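Local atomic coordinates of glyoxylate reductase (Paecilomyces sp. J18, PDB entry 3WNV), a protein that probably reduces glyoxylate to glycolate with a nicotinamide cofactor, as a member of the D-isomer specific 2-hydroxyacid dehydrogenase family. Residues F121-I134 / L281-G293. Residues are numbered along the deposited sequence; the frame is centred on the assembly and turned at random.
Sequences FLMIGALRQAYVPI and LNNPRAMLLPHIG
Met287 packs against Phe121, Leu122 and Gly125. Its CG is anti to the backbone N (chi1 -178°), which brings it within 3.9 Å of Gly125 CA. The bend at chi2 (73°) then carries Met287 CE to 3.6 Å from CE2 of Phe121. Gly125 matters here, since a CB at this position would run into Met287 CG. CD2 of Leu122 lies 3.8 Å from Met287 CG and 3.7 Å from CD1 of Leu289. The Phe121 side chain crosses those of Met287 and Leu289 at about a right angle. Strand 287-288 is the edge strand of the parallel Rossmann-type sheet, next to strand 262-267, and helix 112-127 packs against it. That helix ends in a Schellman motif at Gln129, and the chain turns into helix 131-138. There Tyr131 and Val132 meet Pro284, in the type I beta turn from Asn283 to Ala286. Pro284 O sits at the Tyr131 ring edge, in its plane, and is 3.5 Å from Val132 CG2. No direct hydrogen bond joins the segments. Gln129 and Arg285 lie side by side and point the same way, with Gln129 OE1 3.3 Å from Arg285 CG. A water accepts from Gln129 NE2 at 2.9 Å and, weakly, from Arg285 NH1. An alanine at Gln129 would lose this water link and is likely to leave the Arg285 chain freer to swing. Asn283 OD1 accepts from Arg285 N in an Asx turn (2.9 Å).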
ATOM      1  N   PHE A 121     -12.862  -6.823  -5.757  1.00  8.96           N
ATOM      2  CA  PHE A 121     -13.388  -7.898  -4.909  1.00  7.66           C
ATOM      3  C   PHE A 121     -14.034  -7.344  -3.667  1.00  7.94           C
ATOM      4  O   PHE A 121     -15.196  -7.664  -3.366  1.00  8.89           O
ATOM      5  CB  PHE A 121     -12.291  -8.925  -4.593  1.00  6.53           C
ATOM      6  CG  PHE A 121     -12.743 -10.049  -3.694  1.00 10.11           C
ATOM      7  CD1 PHE A 121     -13.368 -11.153  -4.238  1.00  7.56           C
ATOM      8  CD2 PHE A 121     -12.495 -10.018  -2.333  1.00 10.58           C
ATOM      9  CE1 PHE A 121     -13.795 -12.223  -3.440  1.00 10.36           C
ATOM     10  CE2 PHE A 121     -12.904 -11.093  -1.485  1.00 12.18           C
ATOM     11  CZ  PHE A 121     -13.552 -12.225  -2.059  1.00  6.93           C
ATOM     12  N   LEU A 122     -13.317  -6.492  -2.942  1.00  5.66           N
ATOM     13  CA  LEU A 122     -13.881  -5.831  -1.775  1.00  6.14           C
ATOM     14  C   LEU A 122     -15.125  -4.994  -2.066  1.00 10.82           C
ATOM     15  O   LEU A 122     -16.030  -4.956  -1.248  1.00  9.16           O
ATOM     16  CB  LEU A 122     -12.815  -4.968  -1.075  1.00  8.96           C
ATOM     17  CG  LEU A 122     -11.729  -5.729  -0.354  1.00  7.29           C
ATOM     18  CD1 LEU A 122     -10.606  -4.759   0.098  1.00  6.63           C
ATOM     19  CD2 LEU A 122     -12.320  -6.492   0.863  1.00  6.50           C
ATOM     20  N   MET A 123     -15.149  -4.265  -3.189  1.00  8.02           N
ATOM     21  CA  MET A 123     -16.296  -3.419  -3.518  1.00 10.19           C
ATOM     22  C   MET A 123     -17.562  -4.260  -3.731  1.00  7.26           C
ATOM     23  O   MET A 123     -18.623  -3.949  -3.236  1.00  7.73           O
ATOM     24  CB  MET A 123     -15.993  -2.622  -4.793  1.00  8.83           C
ATOM     25  CG  MET A 123     -17.120  -1.658  -5.161  1.00  8.36           C
ATOM     26  SD  MET A 123     -16.816  -0.809  -6.747  1.00 12.69           S
ATOM     27  CE  MET A 123     -17.146  -2.117  -7.946  1.00 12.91           C
ATOM     28  N   ILE A 124     -17.458  -5.318  -4.519  1.00  6.35           N
ATOM     29  CA  ILE A 124     -18.617  -6.166  -4.735  1.00  7.70           C
ATOM     30  C   ILE A 124     -19.038  -6.822  -3.398  1.00 11.52           C
ATOM     31  O   ILE A 124     -20.242  -6.855  -3.084  1.00  8.91           O
ATOM     32  CB  ILE A 124     -18.275  -7.243  -5.774  1.00  7.54           C
ATOM     33  CG1 ILE A 124     -17.945  -6.560  -7.128  1.00 13.27           C
ATOM     34  CG2 ILE A 124     -19.449  -8.228  -5.933  1.00  8.93           C
ATOM     35  CD1 ILE A 124     -19.035  -5.619  -7.641  1.00 22.26           C
ATOM     36  N   GLY A 125     -18.063  -7.252  -2.593  1.00  8.58           N
ATOM     37  CA  GLY A 125     -18.333  -7.847  -1.274  1.00  9.22           C
ATOM     38  C   GLY A 125     -19.145  -6.868  -0.401  1.00 12.25           C
ATOM     39  O   GLY A 125     -20.122  -7.258   0.284  1.00 10.26           O
ATOM     40  N   ALA A 126     -18.753  -5.601  -0.449  1.00  7.87           N
ATOM     41  CA  ALA A 126     -19.362  -4.575   0.411  1.00  5.00           C
ATOM     42  C   ALA A 126     -20.769  -4.260  -0.077  1.00 12.62           C
ATOM     43  O   ALA A 126     -21.702  -4.125   0.724  1.00 10.87           O
ATOM     44  CB  ALA A 126     -18.495  -3.339   0.426  1.00  6.27           C
ATOM     45  N   LEU A 127     -20.924  -4.177  -1.401  1.00 10.62           N
ATOM     46  CA  LEU A 127     -22.249  -3.903  -1.974  1.00  9.21           C
ATOM     47  C   LEU A 127     -23.225  -5.050  -1.804  1.00  9.64           C
ATOM     48  O   LEU A 127     -24.440  -4.807  -1.873  1.00 12.24           O
ATOM     49  CB  LEU A 127     -22.120  -3.602  -3.460  1.00  8.55           C
ATOM     50  CG  LEU A 127     -21.464  -2.274  -3.844  1.00  8.68           C
ATOM     51  CD1 LEU A 127     -21.105  -2.303  -5.307  1.00 10.03           C
ATOM     52  CD2 LEU A 127     -22.403  -1.122  -3.578  1.00 12.94           C
ATOM     53  N   ARG A 128     -22.736  -6.281  -1.648  1.00 10.88           N
ATOM     54  CA  ARG A 128     -23.597  -7.433  -1.359  1.00  9.30           C
ATOM     55  C   ARG A 128     -23.650  -7.757   0.134  1.00  9.21           C
ATOM     56  O   ARG A 128     -24.372  -8.699   0.540  1.00 12.17           O
ATOM     57  CB  ARG A 128     -23.113  -8.708  -2.119  1.00  9.27           C
ATOM     58  CG  ARG A 128     -23.049  -8.585  -3.655  1.00  9.00           C
ATOM     59  CD  ARG A 128     -24.417  -8.170  -4.180  1.00 12.40           C
ATOM     60  NE  ARG A 128     -24.484  -8.273  -5.648  1.00 11.71           N
ATOM     61  CZ  ARG A 128     -25.032  -9.296  -6.312  1.00 12.66           C
ATOM     62  NH1 ARG A 128     -25.587 -10.314  -5.661  1.00 12.19           N
ATOM     63  NH2 ARG A 128     -25.025  -9.291  -7.646  1.00  9.10           N
ATOM     64  N   GLN A 129     -22.876  -7.015   0.941  1.00 13.54           N
ATOM     65  CA  GLN A 129     -22.618  -7.372   2.368  1.00 10.61           C
ATOM     66  C   GLN A 129     -22.369  -8.881   2.477  1.00 14.47           C
ATOM     67  O   GLN A 129     -23.020  -9.631   3.252  1.00 16.80           O
ATOM     68  CB  GLN A 129     -23.751  -6.866   3.294  1.00 15.26           C
ATOM     69  CG  GLN A 129     -24.029  -5.385   3.028  1.00 16.84           C
ATOM     70  CD  GLN A 129     -25.030  -4.746   3.953  1.00 18.80           C
ATOM     71  OE1 GLN A 129     -25.635  -5.416   4.790  1.00 19.86           O
ATOM     72  NE2 GLN A 129     -25.195  -3.422   3.831  1.00 16.09           N
ATOM     73  N   ALA A 130     -21.394  -9.320   1.694  1.00 11.96           N
ATOM     74  CA  ALA A 130     -21.238 -10.736   1.380  1.00 10.68           C
ATOM     75  C   ALA A 130     -20.774 -11.602   2.539  1.00 10.38           C
ATOM     76  O   ALA A 130     -20.841 -12.826   2.453  1.00 11.22           O
ATOM     77  CB  ALA A 130     -20.285 -10.920   0.185  1.00 13.73           C
ATOM     78  N   TYR A 131     -20.265 -10.994   3.607  1.00 13.50           N
ATOM     79  CA  TYR A 131     -19.874 -11.800   4.767  1.00 11.10           C
ATOM     80  C   TYR A 131     -21.072 -12.549   5.344  1.00 13.71           C
ATOM     81  O   TYR A 131     -20.940 -13.652   5.864  1.00 12.79           O
ATOM     82  CB  TYR A 131     -19.142 -10.940   5.837  1.00 15.95           C
ATOM     83  CG  TYR A 131     -18.638 -11.775   7.009  1.00 16.84           C
ATOM     84  CD1 TYR A 131     -17.572 -12.661   6.851  1.00 17.47           C
ATOM     85  CD2 TYR A 131     -19.247 -11.689   8.259  1.00 19.78           C
ATOM     86  CE1 TYR A 131     -17.107 -13.452   7.940  1.00 17.50           C
ATOM     87  CE2 TYR A 131     -18.808 -12.471   9.347  1.00 19.35           C
ATOM     88  CZ  TYR A 131     -17.723 -13.337   9.169  1.00 22.20           C
ATOM     89  OH  TYR A 131     -17.272 -14.093  10.232  1.00 20.21           O
ATOM     90  N   VAL A 132     -22.257 -11.959   5.262  1.00 14.09           N
ATOM     91  CA  VAL A 132     -23.450 -12.662   5.724  1.00 16.35           C
ATOM     92  C   VAL A 132     -23.738 -13.960   4.942  1.00 14.32           C
ATOM     93  O   VAL A 132     -23.834 -15.010   5.556  1.00 14.79           O
ATOM     94  CB  VAL A 132     -24.679 -11.723   5.840  1.00 15.09           C
ATOM     95  CG1 VAL A 132     -25.892 -12.478   6.336  1.00 13.95           C
ATOM     96  CG2 VAL A 132     -24.327 -10.594   6.804  1.00 14.58           C
ATOM     97  N   PRO A 133     -23.888 -13.894   3.599  1.00 10.79           N
ATOM     98  CA  PRO A 133     -24.129 -15.161   2.880  1.00 13.64           C
ATOM     99  C   PRO A 133     -22.933 -16.128   2.864  1.00 14.80           C
ATOM    100  O   PRO A 133     -23.168 -17.332   2.877  1.00 12.41           O
ATOM    101  CB  PRO A 133     -24.495 -14.697   1.449  1.00 13.98           C
ATOM    102  CG  PRO A 133     -23.921 -13.313   1.328  1.00 10.77           C
ATOM    103  CD  PRO A 133     -24.101 -12.726   2.720  1.00 13.82           C
ATOM    104  N   ILE A 134     -21.697 -15.626   2.917  1.00 11.95           N
ATOM    105  CA  ILE A 134     -20.518 -16.487   2.983  1.00 13.31           C
ATOM    106  C   ILE A 134     -20.581 -17.325   4.250  1.00 16.06           C
ATOM    107  O   ILE A 134     -20.330 -18.524   4.230  1.00 17.28           O
ATOM    108  CB  ILE A 134     -19.232 -15.664   2.985  1.00 10.75           C
ATOM    109  CG1 ILE A 134     -18.980 -15.108   1.582  1.00 11.22           C
ATOM    110  CG2 ILE A 134     -18.025 -16.514   3.453  1.00 11.83           C
ATOM    111  CD1 ILE A 134     -17.945 -14.054   1.509  1.00 12.26           C
ATOM    112  N   LEU A 281     -14.518  -4.863  13.082  1.00 17.11           N
ATOM    113  CA  LEU A 281     -14.313  -6.297  12.953  1.00 19.00           C
ATOM    114  C   LEU A 281     -15.603  -7.040  13.206  1.00 15.92           C
ATOM    115  O   LEU A 281     -15.864  -8.060  12.562  1.00 19.28           O
ATOM    116  CB  LEU A 281     -13.232  -6.764  13.943  1.00 20.19           C
ATOM    117  CG  LEU A 281     -12.574  -8.115  13.687  1.00 24.09           C
ATOM    118  CD1 LEU A 281     -12.067  -8.156  12.263  1.00 22.68           C
ATOM    119  CD2 LEU A 281     -11.421  -8.314  14.676  1.00 22.64           C
ATOM    120  N   ASN A 282     -16.448  -6.496  14.088  1.00 17.24           N
ATOM    121  CA  ASN A 282     -17.627  -7.239  14.555  1.00 23.53           C
ATOM    122  C   ASN A 282     -18.846  -6.969  13.719  1.00 22.57           C
ATOM    123  O   ASN A 282     -19.909  -7.491  14.006  1.00 19.72           O
ATOM    124  CB  ASN A 282     -17.963  -6.928  16.020  1.00 21.91           C
ATOM    125  CG  ASN A 282     -16.838  -7.294  16.974  1.00 21.66           C
ATOM    126  OD1 ASN A 282     -15.939  -8.072  16.639  1.00 21.37           O
ATOM    127  ND2 ASN A 282     -16.878  -6.713  18.182  1.00 26.60           N
ATOM    128  N   ASN A 283     -18.691  -6.154  12.681  1.00 18.16           N
ATOM    129  CA  ASN A 283     -19.819  -5.756  11.824  1.00 15.09           C
ATOM    130  C   ASN A 283     -19.955  -6.686  10.595  1.00 17.60           C
ATOM    131  O   ASN A 283     -19.128  -6.642   9.674  1.00 16.74           O
ATOM    132  CB  ASN A 283     -19.590  -4.303  11.361  1.00 16.12           C
ATOM    133  CG  ASN A 283     -20.753  -3.739  10.601  1.00 19.76           C
ATOM    134  OD1 ASN A 283     -21.607  -4.471  10.114  1.00 18.81           O
ATOM    135  ND2 ASN A 283     -20.783  -2.423  10.475  1.00 22.36           N
ATOM    136  N   PRO A 284     -21.009  -7.514  10.558  1.00 20.11           N
ATOM    137  CA  PRO A 284     -21.060  -8.527   9.493  1.00 19.48           C
ATOM    138  C   PRO A 284     -21.470  -7.913   8.160  1.00 15.45           C
ATOM    139  O   PRO A 284     -21.457  -8.627   7.161  1.00 16.91           O
ATOM    140  CB  PRO A 284     -22.139  -9.502   9.987  1.00 18.48           C
ATOM    141  CG  PRO A 284     -23.059  -8.628  10.800  1.00 22.91           C
ATOM    142  CD  PRO A 284     -22.175  -7.590  11.464  1.00 25.16           C
ATOM    143  N   ARG A 285     -21.825  -6.628   8.151  1.00 12.14           N
ATOM    144  CA  ARG A 285     -22.122  -5.901   6.901  1.00 17.49           C
ATOM    145  C   ARG A 285     -20.884  -5.344   6.216  1.00 15.45           C
ATOM    146  O   ARG A 285     -20.942  -4.990   5.032  1.00 19.79           O
ATOM    147  CB  ARG A 285     -23.096  -4.737   7.141  1.00 20.55           C
ATOM    148  CG  ARG A 285     -24.361  -5.147   7.873  1.00 27.91           C
ATOM    149  CD  ARG A 285     -25.297  -3.956   8.047  1.00 31.04           C
ATOM    150  NE  ARG A 285     -26.585  -4.407   8.564  1.00 42.35           N
ATOM    151  CZ  ARG A 285     -27.751  -3.779   8.399  1.00 49.12           C
ATOM    152  NH1 ARG A 285     -27.818  -2.639   7.711  1.00 49.85           N
ATOM    153  NH2 ARG A 285     -28.856  -4.298   8.932  1.00 48.04           N
ATOM    154  N   ALA A 286     -19.762  -5.294   6.938  1.00 13.05           N
ATOM    155  CA  ALA A 286     -18.462  -4.920   6.369  1.00 14.03           C
ATOM    156  C   ALA A 286     -17.823  -6.082   5.600  1.00 15.37           C
ATOM    157  O   ALA A 286     -18.093  -7.247   5.878  1.00 14.64           O
ATOM    158  CB  ALA A 286     -17.521  -4.457   7.475  1.00 14.66           C
ATOM    159  N   MET A 287     -16.984  -5.763   4.619  1.00 11.74           N
ATOM    160  CA  MET A 287     -16.229  -6.799   3.906  1.00 12.28           C
ATOM    161  C   MET A 287     -14.762  -6.551   4.182  1.00 14.10           C
ATOM    162  O   MET A 287     -14.246  -5.495   3.800  1.00 10.70           O
ATOM    163  CB  MET A 287     -16.512  -6.715   2.412  1.00 11.79           C
ATOM    164  CG  MET A 287     -15.784  -7.813   1.641  1.00 11.02           C
ATOM    165  SD  MET A 287     -16.537  -9.458   1.892  1.00 16.29           S
ATOM    166  CE  MET A 287     -15.337 -10.578   1.161  1.00 14.92           C
ATOM    167  N   LEU A 288     -14.108  -7.489   4.874  1.00 11.01           N
ATOM    168  CA  LEU A 288     -12.780  -7.216   5.465  1.00  9.94           C
ATOM    169  C   LEU A 288     -11.783  -8.291   5.077  1.00  8.60           C
ATOM    170  O   LEU A 288     -12.068  -9.507   5.225  1.00 11.24           O
ATOM    171  CB  LEU A 288     -12.880  -7.210   6.986  1.00 12.41           C
ATOM    172  CG  LEU A 288     -13.853  -6.201   7.597  1.00 10.61           C
ATOM    173  CD1 LEU A 288     -13.817  -6.232   9.109  1.00 13.42           C
ATOM    174  CD2 LEU A 288     -13.542  -4.760   7.106  1.00 11.66           C
ATOM    175  N   LEU A 289     -10.607  -7.856   4.620  1.00 10.44           N
ATOM    176  CA  LEU A 289      -9.465  -8.750   4.363  1.00 10.00           C
ATOM    177  C   LEU A 289      -8.239  -8.282   5.155  1.00  8.46           C
ATOM    178  O   LEU A 289      -8.094  -7.091   5.464  1.00 11.35           O
ATOM    179  CB  LEU A 289      -9.133  -8.771   2.855  1.00  8.64           C
ATOM    180  CG  LEU A 289     -10.218  -9.435   1.976  1.00 12.30           C
ATOM    181  CD1 LEU A 289      -9.864  -9.216   0.502  1.00 10.43           C
ATOM    182  CD2 LEU A 289     -10.303 -10.937   2.272  1.00 11.29           C
ATOM    183  N   PRO A 290      -7.337  -9.223   5.489  1.00 11.37           N
ATOM    184  CA  PRO A 290      -6.140  -8.845   6.280  1.00 12.55           C
ATOM    185  C   PRO A 290      -4.941  -8.466   5.425  1.00 12.30           C
ATOM    186  O   PRO A 290      -3.887  -9.147   5.427  1.00 15.79           O
ATOM    187  CB  PRO A 290      -5.846 -10.103   7.089  1.00 12.51           C
ATOM    188  CG  PRO A 290      -6.322 -11.264   6.143  1.00 10.32           C
ATOM    189  CD  PRO A 290      -7.565 -10.683   5.445  1.00  8.34           C
ATOM    190  N   HIS A 291      -5.129  -7.403   4.657  1.00  8.91           N
ATOM    191  CA  HIS A 291      -4.078  -6.849   3.806  1.00  5.42           C
ATOM    192  C   HIS A 291      -3.443  -7.879   2.899  1.00  9.06           C
ATOM    193  O   HIS A 291      -2.213  -8.082   2.959  1.00 11.45           O
ATOM    194  CB  HIS A 291      -3.004  -6.136   4.674  1.00  6.84           C
ATOM    195  CG  HIS A 291      -2.296  -5.042   3.966  1.00 12.24           C
ATOM    196  ND1 HIS A 291      -1.538  -4.091   4.623  1.00 14.85           N
ATOM    197  CD2 HIS A 291      -2.252  -4.694   2.648  1.00 11.21           C
ATOM    198  CE1 HIS A 291      -1.037  -3.241   3.746  1.00 15.32           C
ATOM    199  NE2 HIS A 291      -1.464  -3.582   2.538  1.00 14.53           N
ATOM    200  N   ILE A 292      -4.275  -8.449   2.010  1.00  7.63           N
ATOM    201  CA  ILE A 292      -3.825  -9.481   1.091  1.00  6.39           C
ATOM    202  C   ILE A 292      -3.592  -8.962  -0.331  1.00  8.91           C
ATOM    203  O   ILE A 292      -3.291  -9.761  -1.224  1.00 11.59           O
ATOM    204  CB  ILE A 292      -4.786 -10.687   1.017  1.00  7.92           C
ATOM    205  CG1 ILE A 292      -6.105 -10.347   0.286  1.00  8.81           C
ATOM    206  CG2 ILE A 292      -5.012 -11.314   2.437  1.00 13.17           C
ATOM    207  CD1 ILE A 292      -6.926 -11.624  -0.003  1.00 11.25           C
ATOM    208  N   GLY A 293      -3.740  -7.665  -0.520  1.00  6.58           N
ATOM    209  CA  GLY A 293      -3.656  -7.025  -1.845  1.00 13.90           C
ATOM    210  C   GLY A 293      -2.664  -7.658  -2.810  1.00 13.52           C
ATOM    211  O   GLY A 293      -3.014  -8.187  -3.853  1.00 11.48           O
TER
HETATM  212  O   HOH W   1     -25.975  -1.151   5.390  1.00 31.27           O